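Local coordinates for SnoaL-like domain-containing protein (Agrobacterium tumefaciens str. C58, PDB 3DXO) that is a putative isomerase of the SnoaL-like family whose substrate and reaction the structure alone does not show, at the interface of chains A and B. Sequence-based numbering; all coordinates share one arbitrary frame. Chains: chain A/B, uncharacterized SnoaL-like Protein.

The interface of chains A and B. Residues chain A 39-41, 113-115; chain B 76, 79.
B:His76, at the end of strand 72-76, packs against chain A between the end of strand 36-39 and strand 109-117, in a two-fold symmetric pairing of SnoaL-like domains that may be the working dimer. B:His76 CB lies 4.0 Å from A:Pro41 CA, and CG comes slightly nearer that same carbon. With chi1 at 54°, CG sits between the backbone N and the carbonyl carbon, which carries the ring across to the A:Asp40–A:Pro41 peptide. The imidazole lies flat on it: A:Asp40 C sits over the ring centre, 3.7 Å from the centroid, with A:Pro41 N nearer the rim. Proline, rigid and without an N-H, suits this stacking. B:His76 ND1 is 3.7 Å from A:Asp40 O, a contact rather than a hydrogen bond. B:His76 CD2 touches A:Pro41 CG at 3.9 Å, while CE1 meets A:Val39 CG2. At the tip, B:His76 NE2 donates to the carbonyl oxygen A:Gly114 O at 2.8 Å; NE2 lies almost along the C=O axis (174°), but the bond bends to 147° at the hydrogen, the oxygen being tilted out of the imidazole plane. Histidine thus combines a flat face for packing with a donor for a strand carbonyl. The A:Phe115 side chain runs at about a right angle to that of B:His76, bringing A:Phe115 CE2 within 4.0 Å of B:His76 NE2. Alongside, B:Phe79 offers one ring face to A:Val113 CG1, which stands over its centre, whereas A:Val113 CG2 reaches B:Phe79 CZ at 3.8 Å. From the same side of that ring A:Val39 CG1 meets CE2, a branched methyl suiting an aromatic carbon.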
loop_
_atom_site.group_PDB
_atom_site.type_symbol
_atom_site.label_atom_id
_atom_site.label_comp_id
_atom_site.label_asym_id
_atom_site.label_seq_id
_atom_site.Cartn_x
_atom_site.Cartn_y
_atom_site.Cartn_z
ATOM N N VAL A 39 -1.150 10.143 -4.548
ATOM C CA VAL A 39 -1.152 9.574 -5.886
ATOM C C VAL A 39 -1.995 8.293 -5.933
ATOM O O VAL A 39 -1.872 7.440 -5.046
ATOM C CB VAL A 39 0.266 9.302 -6.474
ATOM C CG1 VAL A 39 0.979 8.217 -5.705
ATOM C CG2 VAL A 39 0.139 8.925 -7.940
ATOM N N ASP A 40 -2.871 8.201 -6.942
ATOM C CA ASP A 40 -3.667 7.003 -7.215
ATOM C C ASP A 40 -3.602 6.784 -8.746
ATOM O O ASP A 40 -2.850 7.474 -9.439
ATOM C CB ASP A 40 -5.085 7.106 -6.623
ATOM C CG ASP A 40 -6.007 8.115 -7.356
ATOM O OD1 ASP A 40 -5.841 8.414 -8.577
ATOM O OD2 ASP A 40 -6.940 8.574 -6.667
ATOM N N PRO A 41 -4.351 5.813 -9.284
ATOM C CA PRO A 41 -4.218 5.609 -10.736
ATOM C C PRO A 41 -4.781 6.721 -11.619
ATOM O O PRO A 41 -4.458 6.774 -12.798
ATOM C CB PRO A 41 -5.006 4.329 -10.993
ATOM C CG PRO A 41 -5.372 3.784 -9.651
ATOM C CD PRO A 41 -5.305 4.877 -8.664
ATOM N N VAL A 113 -0.960 6.629 -1.034
ATOM C CA VAL A 113 -0.878 5.939 -2.329
ATOM C C VAL A 113 -2.159 5.091 -2.424
ATOM O O VAL A 113 -2.402 4.230 -1.559
ATOM C CB VAL A 113 0.414 5.020 -2.451
ATOM C CG1 VAL A 113 0.438 4.260 -3.800
ATOM C CG2 VAL A 113 1.702 5.837 -2.255
ATOM N N GLY A 114 -2.985 5.370 -3.437
ATOM C CA GLY A 114 -4.234 4.628 -3.669
ATOM C C GLY A 114 -4.226 3.657 -4.843
ATOM O O GLY A 114 -3.422 3.786 -5.765
ATOM N N PHE A 115 -5.113 2.673 -4.796
ATOM C CA PHE A 115 -5.277 1.720 -5.867
ATOM C C PHE A 115 -6.771 1.482 -6.139
ATOM O O PHE A 115 -7.600 1.793 -5.289
ATOM C CB PHE A 115 -4.591 0.419 -5.500
ATOM C CG PHE A 115 -3.101 0.562 -5.265
ATOM C CD1 PHE A 115 -2.611 0.911 -4.003
ATOM C CD2 PHE A 115 -2.196 0.363 -6.293
ATOM C CE1 PHE A 115 -1.254 1.060 -3.784
ATOM C CE2 PHE A 115 -0.846 0.513 -6.076
ATOM C CZ PHE A 115 -0.369 0.859 -4.828
ATOM N N HIS B 76 0.367 1.589 -10.853
ATOM C CA HIS B 76 0.439 2.825 -11.617
ATOM C C HIS B 76 1.767 3.500 -11.335
ATOM O O HIS B 76 2.328 3.328 -10.247
ATOM C CB HIS B 76 -0.724 3.756 -11.260
ATOM C CG HIS B 76 -0.845 4.033 -9.800
ATOM N ND1 HIS B 76 -0.112 5.011 -9.166
ATOM C CD2 HIS B 76 -1.611 3.456 -8.848
ATOM C CE1 HIS B 76 -0.428 5.031 -7.885
ATOM N NE2 HIS B 76 -1.344 4.105 -7.669
ATOM N N PHE B 79 4.606 2.371 -8.997
ATOM C CA PHE B 79 4.009 1.544 -7.930
ATOM C C PHE B 79 3.372 0.264 -8.445
ATOM O O PHE B 79 2.648 0.268 -9.450
ATOM C CB PHE B 79 2.937 2.319 -7.150
ATOM C CG PHE B 79 3.487 3.437 -6.344
ATOM C CD1 PHE B 79 4.174 3.178 -5.163
ATOM C CD2 PHE B 79 3.331 4.745 -6.758
ATOM C CE1 PHE B 79 4.699 4.209 -4.411
ATOM C CE2 PHE B 79 3.848 5.779 -6.005
ATOM C CZ PHE B 79 4.537 5.506 -4.826
#